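Long-range contact in selenium-binding protein (PDB 2ECE), which is of unknown function but belongs to the beta-propeller family of selenium-binding proteins and may bind selenium: residues Glu130-Thr142 against Ser153-Leu167. Residues are numbered along the deposited sequence; the frame is centred on the assembly and turned at random.
Sequences EVKKVSGYSRLHT and SALGNEEGEGPGGIL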
ATOM      1  N   GLU A 130     -23.831   6.201   0.664  1.00 22.18           N
ATOM      2  CA  GLU A 130     -23.577   7.615   0.921  1.00 22.29           C
ATOM      3  C   GLU A 130     -22.280   7.967   0.202  1.00 22.20           C
ATOM      4  O   GLU A 130     -22.137   9.059  -0.345  1.00 20.73           O
ATOM      5  CB  GLU A 130     -23.414   7.891   2.418  1.00 24.44           C
ATOM      6  CG  GLU A 130     -23.161   9.362   2.745  1.00 28.94           C
ATOM      7  CD  GLU A 130     -24.395  10.245   2.544  1.00 33.91           C
ATOM      8  OE1 GLU A 130     -24.297  11.474   2.770  1.00 35.67           O
ATOM      9  OE2 GLU A 130     -25.463   9.715   2.163  1.00 33.52           O
ATOM     10  N   VAL A 131     -21.325   7.041   0.219  1.00 21.97           N
ATOM     11  CA  VAL A 131     -20.060   7.281  -0.459  1.00 23.00           C
ATOM     12  C   VAL A 131     -20.294   7.425  -1.960  1.00 21.90           C
ATOM     13  O   VAL A 131     -19.809   8.369  -2.582  1.00 23.44           O
ATOM     14  CB  VAL A 131     -19.055   6.137  -0.206  1.00 23.58           C
ATOM     15  CG1 VAL A 131     -17.907   6.217  -1.208  1.00 23.03           C
ATOM     16  CG2 VAL A 131     -18.507   6.243   1.221  1.00 20.92           C
ATOM     17  N   LYS A 132     -21.049   6.497  -2.534  1.00 22.91           N
ATOM     18  CA  LYS A 132     -21.331   6.530  -3.968  1.00 23.82           C
ATOM     19  C   LYS A 132     -22.172   7.736  -4.372  1.00 24.43           C
ATOM     20  O   LYS A 132     -21.943   8.338  -5.426  1.00 24.49           O
ATOM     21  CB  LYS A 132     -22.048   5.253  -4.400  1.00 23.16           C
ATOM     22  CG  LYS A 132     -21.254   3.982  -4.187  1.00 23.42           C
ATOM     23  CD  LYS A 132     -22.097   2.768  -4.566  1.00 24.12           C
ATOM     24  CE  LYS A 132     -21.463   1.484  -4.064  1.00 27.20           C
ATOM     25  NZ  LYS A 132     -22.330   0.303  -4.317  1.00 25.97           N
ATOM     26  N   LYS A 133     -23.140   8.090  -3.532  1.00 26.32           N
ATOM     27  CA  LYS A 133     -24.020   9.224  -3.816  1.00 26.88           C
ATOM     28  C   LYS A 133     -23.274  10.556  -3.880  1.00 26.58           C
ATOM     29  O   LYS A 133     -23.462  11.342  -4.810  1.00 26.30           O
ATOM     30  CB  LYS A 133     -25.122   9.312  -2.758  1.00 28.92           C
ATOM     31  CG  LYS A 133     -26.008  10.546  -2.893  1.00 31.48           C
ATOM     32  CD  LYS A 133     -27.116  10.575  -1.844  1.00 32.68           C
ATOM     33  CE  LYS A 133     -26.782  11.512  -0.697  1.00 34.59           C
ATOM     34  NZ  LYS A 133     -27.967  11.756   0.178  1.00 37.62           N
ATOM     35  N   VAL A 134     -22.420  10.797  -2.892  1.00 25.52           N
ATOM     36  CA  VAL A 134     -21.662  12.040  -2.808  1.00 24.31           C
ATOM     37  C   VAL A 134     -20.471  12.159  -3.758  1.00 24.56           C
ATOM     38  O   VAL A 134     -20.275  13.200  -4.377  1.00 24.73           O
ATOM     39  CB  VAL A 134     -21.142  12.265  -1.369  1.00 25.20           C
ATOM     40  CG1 VAL A 134     -20.390  13.584  -1.279  1.00 25.04           C
ATOM     41  CG2 VAL A 134     -22.303  12.244  -0.388  1.00 26.62           C
ATOM     42  N   SER A 135     -19.675  11.098  -3.871  1.00 23.68           N
ATOM     43  CA  SER A 135     -18.482  11.132  -4.716  1.00 22.34           C
ATOM     44  C   SER A 135     -18.644  10.531  -6.108  1.00 23.31           C
ATOM     45  O   SER A 135     -17.901  10.888  -7.021  1.00 22.94           O
ATOM     46  CB  SER A 135     -17.331  10.404  -4.020  1.00 20.10           C
ATOM     47  OG  SER A 135     -17.548   9.004  -4.045  1.00 17.37           O
ATOM     48  N   GLY A 136     -19.588   9.607  -6.267  1.00 22.40           N
ATOM     49  CA  GLY A 136     -19.783   8.967  -7.559  1.00 23.60           C
ATOM     50  C   GLY A 136     -18.733   7.892  -7.817  1.00 23.73           C
ATOM     51  O   GLY A 136     -18.583   7.418  -8.945  1.00 24.24           O
ATOM     52  N   TYR A 137     -18.002   7.513  -6.768  1.00 22.37           N
ATOM     53  CA  TYR A 137     -16.960   6.488  -6.861  1.00 21.56           C
ATOM     54  C   TYR A 137     -17.275   5.260  -6.008  1.00 21.56           C
ATOM     55  O   TYR A 137     -18.033   5.338  -5.032  1.00 22.55           O
ATOM     56  CB  TYR A 137     -15.606   7.042  -6.390  1.00 19.58           C
ATOM     57  CG  TYR A 137     -14.973   8.092  -7.270  1.00 20.31           C
ATOM     58  CD1 TYR A 137     -14.910   7.930  -8.653  1.00 20.68           C
ATOM     59  CD2 TYR A 137     -14.368   9.223  -6.711  1.00 19.47           C
ATOM     60  CE1 TYR A 137     -14.256   8.864  -9.461  1.00 18.27           C
ATOM     61  CE2 TYR A 137     -13.713  10.162  -7.510  1.00 17.83           C
ATOM     62  CZ  TYR A 137     -13.660   9.972  -8.882  1.00 17.92           C
ATOM     63  OH  TYR A 137     -12.994  10.875  -9.673  1.00 17.83           O
ATOM     64  N   SER A 138     -16.675   4.129  -6.369  1.00 21.42           N
ATOM     65  CA  SER A 138     -16.858   2.890  -5.615  1.00 19.74           C
ATOM     66  C   SER A 138     -15.544   2.107  -5.588  1.00 18.84           C
ATOM     67  O   SER A 138     -14.659   2.347  -6.421  1.00 19.03           O
ATOM     68  CB  SER A 138     -17.980   2.035  -6.228  1.00 20.10           C
ATOM     69  OG  SER A 138     -17.610   1.497  -7.486  1.00 23.52           O
ATOM     70  N   ARG A 139     -15.432   1.177  -4.637  1.00 18.76           N
ATOM     71  CA  ARG A 139     -14.242   0.338  -4.450  1.00 18.73           C
ATOM     72  C   ARG A 139     -13.067   1.213  -4.013  1.00 19.16           C
ATOM     73  O   ARG A 139     -12.182   1.547  -4.808  1.00 18.53           O
ATOM     74  CB  ARG A 139     -13.899  -0.423  -5.737  1.00 18.25           C
ATOM     75  CG  ARG A 139     -14.784  -1.652  -6.010  1.00 18.95           C
ATOM     76  CD  ARG A 139     -16.175  -1.286  -6.539  1.00 19.68           C
ATOM     77  NE  ARG A 139     -16.891  -2.475  -7.009  1.00 20.62           N
ATOM     78  CZ  ARG A 139     -17.975  -2.455  -7.789  1.00 21.93           C
ATOM     79  NH1 ARG A 139     -18.496  -1.307  -8.204  1.00 18.68           N
ATOM     80  NH2 ARG A 139     -18.534  -3.595  -8.165  1.00 23.81           N
ATOM     81  N   LEU A 140     -13.076   1.566  -2.731  1.00 18.83           N
ATOM     82  CA  LEU A 140     -12.074   2.447  -2.137  1.00 20.01           C
ATOM     83  C   LEU A 140     -10.772   1.747  -1.786  1.00 19.54           C
ATOM     84  O   LEU A 140     -10.762   0.683  -1.152  1.00 18.73           O
ATOM     85  CB  LEU A 140     -12.669   3.128  -0.907  1.00 19.11           C
ATOM     86  CG  LEU A 140     -13.519   4.372  -1.200  1.00 20.81           C
ATOM     87  CD1 LEU A 140     -14.513   4.111  -2.326  1.00 23.24           C
ATOM     88  CD2 LEU A 140     -14.229   4.785   0.081  1.00 19.71           C
ATOM     89  N   HIS A 141      -9.670   2.372  -2.192  1.00 18.01           N
ATOM     90  CA  HIS A 141      -8.342   1.806  -2.000  1.00 16.56           C
ATOM     91  C   HIS A 141      -7.424   2.556  -1.019  1.00 15.10           C
ATOM     92  O   HIS A 141      -7.439   2.299   0.183  1.00 15.30           O
ATOM     93  CB  HIS A 141      -7.667   1.702  -3.377  1.00 15.81           C
ATOM     94  CG  HIS A 141      -6.375   0.947  -3.373  1.00 16.25           C
ATOM     95  ND1 HIS A 141      -6.313  -0.429  -3.465  1.00 20.13           N
ATOM     96  CD2 HIS A 141      -5.094   1.376  -3.286  1.00 15.12           C
ATOM     97  CE1 HIS A 141      -5.049  -0.814  -3.436  1.00 14.88           C
ATOM     98  NE2 HIS A 141      -4.289   0.262  -3.328  1.00 17.87           N
ATOM     99  N   THR A 142      -6.644   3.494  -1.542  1.00 14.18           N
ATOM    100  CA  THR A 142      -5.681   4.248  -0.737  1.00 14.84           C
ATOM    101  C   THR A 142      -6.249   5.397   0.099  1.00 15.57           C
ATOM    102  O   THR A 142      -7.106   6.145  -0.366  1.00 15.14           O
ATOM    103  CB  THR A 142      -4.568   4.836  -1.636  1.00 14.46           C
ATOM    104  OG1 THR A 142      -3.952   3.777  -2.386  1.00 14.83           O
ATOM    105  CG2 THR A 142      -3.495   5.566  -0.778  1.00 13.39           C
ATOM    106  N   SER A 153      -8.554   7.085  -2.632  1.00 18.06           N
ATOM    107  CA  SER A 153      -8.682   6.739  -4.040  1.00 17.80           C
ATOM    108  C   SER A 153      -9.748   5.659  -4.224  1.00 18.89           C
ATOM    109  O   SER A 153     -10.063   4.916  -3.292  1.00 17.96           O
ATOM    110  CB  SER A 153      -7.340   6.254  -4.593  1.00 17.60           C
ATOM    111  OG  SER A 153      -6.945   5.044  -3.974  1.00 14.12           O
ATOM    112  N   ALA A 154     -10.309   5.587  -5.428  1.00 18.03           N
ATOM    113  CA  ALA A 154     -11.343   4.604  -5.740  1.00 18.20           C
ATOM    114  C   ALA A 154     -11.106   4.043  -7.141  1.00 17.64           C
ATOM    115  O   ALA A 154     -10.748   4.776  -8.061  1.00 17.81           O
ATOM    116  CB  ALA A 154     -12.733   5.253  -5.642  1.00 17.79           C
ATOM    117  N   LEU A 155     -11.306   2.737  -7.297  1.00 18.51           N
ATOM    118  CA  LEU A 155     -11.082   2.059  -8.568  1.00 20.08           C
ATOM    119  C   LEU A 155     -12.040   2.397  -9.715  1.00 22.20           C
ATOM    120  O   LEU A 155     -11.657   2.322 -10.882  1.00 21.68           O
ATOM    121  CB  LEU A 155     -11.088   0.545  -8.347  1.00 20.36           C
ATOM    122  CG  LEU A 155      -9.778  -0.221  -8.110  1.00 22.64           C
ATOM    123  CD1 LEU A 155      -8.741   0.639  -7.419  1.00 20.69           C
ATOM    124  CD2 LEU A 155     -10.085  -1.481  -7.332  1.00 19.29           C
ATOM    125  N   GLY A 156     -13.279   2.766  -9.408  1.00 22.86           N
ATOM    126  CA  GLY A 156     -14.199   3.080 -10.489  1.00 22.57           C
ATOM    127  C   GLY A 156     -15.390   3.935 -10.103  1.00 22.77           C
ATOM    128  O   GLY A 156     -15.436   4.475  -8.999  1.00 19.79           O
ATOM    129  N   ASN A 157     -16.343   4.088 -11.026  1.00 24.88           N
ATOM    130  CA  ASN A 157     -17.542   4.869 -10.742  1.00 26.51           C
ATOM    131  C   ASN A 157     -18.550   3.969 -10.027  1.00 28.28           C
ATOM    132  O   ASN A 157     -18.267   2.795  -9.776  1.00 26.55           O
ATOM    133  CB  ASN A 157     -18.158   5.429 -12.032  1.00 27.12           C
ATOM    134  CG  ASN A 157     -18.533   4.346 -13.027  1.00 25.64           C
ATOM    135  OD1 ASN A 157     -18.553   3.159 -12.709  1.00 25.67           O
ATOM    136  ND2 ASN A 157     -18.848   4.761 -14.245  1.00 27.48           N
ATOM    137  N   GLU A 158     -19.728   4.502  -9.712  1.00 30.33           N
ATOM    138  CA  GLU A 158     -20.716   3.702  -8.999  1.00 31.90           C
ATOM    139  C   GLU A 158     -21.148   2.428  -9.716  1.00 32.48           C
ATOM    140  O   GLU A 158     -21.635   1.503  -9.076  1.00 33.80           O
ATOM    141  CB  GLU A 158     -21.946   4.550  -8.607  1.00 33.23           C
ATOM    142  CG  GLU A 158     -22.615   5.360  -9.706  1.00 35.85           C
ATOM    143  CD  GLU A 158     -21.917   6.684  -9.990  1.00 36.47           C
ATOM    144  OE1 GLU A 158     -21.079   6.734 -10.910  1.00 37.43           O
ATOM    145  OE2 GLU A 158     -22.205   7.676  -9.289  1.00 37.28           O
ATOM    146  N   GLU A 159     -20.947   2.359 -11.030  1.00 32.08           N
ATOM    147  CA  GLU A 159     -21.331   1.171 -11.795  1.00 33.08           C
ATOM    148  C   GLU A 159     -20.235   0.117 -11.921  1.00 31.41           C
ATOM    149  O   GLU A 159     -20.455  -0.945 -12.499  1.00 29.96           O
ATOM    150  CB  GLU A 159     -21.766   1.552 -13.210  1.00 36.60           C
ATOM    151  CG  GLU A 159     -23.024   2.392 -13.314  1.00 41.26           C
ATOM    152  CD  GLU A 159     -23.478   2.542 -14.759  1.00 44.78           C
ATOM    153  OE1 GLU A 159     -23.707   3.689 -15.201  1.00 46.55           O
ATOM    154  OE2 GLU A 159     -23.605   1.508 -15.457  1.00 46.87           O
ATOM    155  N   GLY A 160     -19.049   0.404 -11.400  1.00 30.92           N
ATOM    156  CA  GLY A 160     -17.973  -0.564 -11.509  1.00 28.06           C
ATOM    157  C   GLY A 160     -17.094  -0.317 -12.722  1.00 27.56           C
ATOM    158  O   GLY A 160     -16.148  -1.067 -12.969  1.00 27.29           O
ATOM    159  N   GLU A 161     -17.416   0.715 -13.496  1.00 27.28           N
ATOM    160  CA  GLU A 161     -16.607   1.079 -14.660  1.00 27.56           C
ATOM    161  C   GLU A 161     -15.775   2.288 -14.231  1.00 26.58           C
ATOM    162  O   GLU A 161     -15.439   2.414 -13.053  1.00 28.66           O
ATOM    163  CB  GLU A 161     -17.500   1.432 -15.861  1.00 27.80           C
ATOM    164  CG  GLU A 161     -18.345   0.255 -16.367  1.00 29.07           C
ATOM    165  CD  GLU A 161     -17.503  -0.936 -16.804  1.00 30.53           C
ATOM    166  OE1 GLU A 161     -17.982  -2.085 -16.692  1.00 30.74           O
ATOM    167  OE2 GLU A 161     -16.364  -0.729 -17.269  1.00 32.70           O
ATOM    168  N   GLY A 162     -15.447   3.175 -15.166  1.00 25.24           N
ATOM    169  CA  GLY A 162     -14.656   4.348 -14.826  1.00 24.06           C
ATOM    170  C   GLY A 162     -15.314   5.641 -15.270  1.00 25.21           C
ATOM    171  O   GLY A 162     -16.395   5.605 -15.853  1.00 25.44           O
ATOM    172  N   PRO A 163     -14.676   6.803 -15.050  1.00 23.99           N
ATOM    173  CA  PRO A 163     -13.371   6.977 -14.407  1.00 23.51           C
ATOM    174  C   PRO A 163     -13.381   6.692 -12.913  1.00 22.48           C
ATOM    175  O   PRO A 163     -14.395   6.853 -12.244  1.00 22.40           O
ATOM    176  CB  PRO A 163     -13.037   8.446 -14.677  1.00 23.88           C
ATOM    177  CG  PRO A 163     -13.890   8.801 -15.876  1.00 25.31           C
ATOM    178  CD  PRO A 163     -15.172   8.089 -15.561  1.00 24.26           C
ATOM    179  N   GLY A 164     -12.241   6.245 -12.407  1.00 22.00           N
ATOM    180  CA  GLY A 164     -12.105   6.027 -10.985  1.00 20.55           C
ATOM    181  C   GLY A 164     -11.429   7.315 -10.575  1.00 19.57           C
ATOM    182  O   GLY A 164     -11.255   8.209 -11.420  1.00 17.39           O
ATOM    183  N   GLY A 165     -11.027   7.443  -9.318  1.00 18.42           N
ATOM    184  CA  GLY A 165     -10.375   8.679  -8.933  1.00 18.84           C
ATOM    185  C   GLY A 165     -10.166   8.844  -7.449  1.00 19.55           C
ATOM    186  O   GLY A 165     -10.013   7.868  -6.728  1.00 19.49           O
ATOM    187  N   ILE A 166     -10.170  10.092  -6.997  1.00 19.41           N
ATOM    188  CA  ILE A 166      -9.938  10.405  -5.597  1.00 19.55           C
ATOM    189  C   ILE A 166     -11.059  11.248  -5.001  1.00 20.19           C
ATOM    190  O   ILE A 166     -11.474  12.253  -5.585  1.00 19.51           O
ATOM    191  CB  ILE A 166      -8.605  11.177  -5.439  1.00 19.34           C
ATOM    192  CG1 ILE A 166      -7.459  10.338  -6.013  1.00 19.22           C
ATOM    193  CG2 ILE A 166      -8.368  11.531  -3.977  1.00 18.66           C
ATOM    194  CD1 ILE A 166      -6.189  11.133  -6.292  1.00 18.84           C
ATOM    195  N   LEU A 167     -11.552  10.830  -3.841  1.00 19.86           N
ATOM    196  CA  LEU A 167     -12.596  11.579  -3.153  1.00 20.72           C
ATOM    197  C   LEU A 167     -11.983  12.120  -1.874  1.00 21.07           C
ATOM    198  O   LEU A 167     -10.905  11.687  -1.460  1.00 19.84           O
ATOM    199  CB  LEU A 167     -13.795  10.690  -2.809  1.00 21.42           C
ATOM    200  CG  LEU A 167     -13.562   9.553  -1.815  1.00 21.91           C
ATOM    201  CD1 LEU A 167     -14.566   9.651  -0.677  1.00 22.60           C
ATOM    202  CD2 LEU A 167     -13.695   8.224  -2.533  1.00 24.37           C
TER
HETATM  203  O   HOH W   1     -21.349  -1.621  -8.919  1.00 26.20           O
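In the antiparallel hairpin formed by strands 140-145 and 150-154, the first two strands of a four-stranded beta-propeller blade, Leu-140 and Ala-154 form a non-hydrogen-bonded pair, with Leu-140 CD1 3.9 Å from Ala-154 CB, and His-141 N bonds Ser-153 O (2.8 Å) almost straight, at 173°. Ser-153 OG sits between its own backbone N and carbonyl carbon (chi1 65°), from where it accepts a hydrogen bond from Thr-142 N at 2.9 Å; the hydroxyl also bonds Tyr-191 O. A small Ala-154 lets Tyr-137 CB come within 3.5 Å of its CB. The ring of Tyr-137 then runs across the glycine-rich return to strand 165-169: Gly-165 N lies over one face, Pro-163 O at the edge in plane. Gly-165 suits its place, since a CB there would strike Tyr-137 OH, which bonds Glu-181 and Arg-184. A leucine at Tyr-137 would probably leave Glu-181 and Arg-184 without this hydroxyl partner and open a gap beside Gly-165. Past the corner at Arg-139, Ser-138 OG donates to Asn-157 O (2.7 Å) from above the carbonyl plane, while Gly-160 N reaches that oxygen from the opposite face, closing a type I turn. Arg-139 NH1 in turn donates to Ser-138 OG at 3.0 Å, in the guanidinium plane; Arg-139 NE forms a salt bridge with Glu-214.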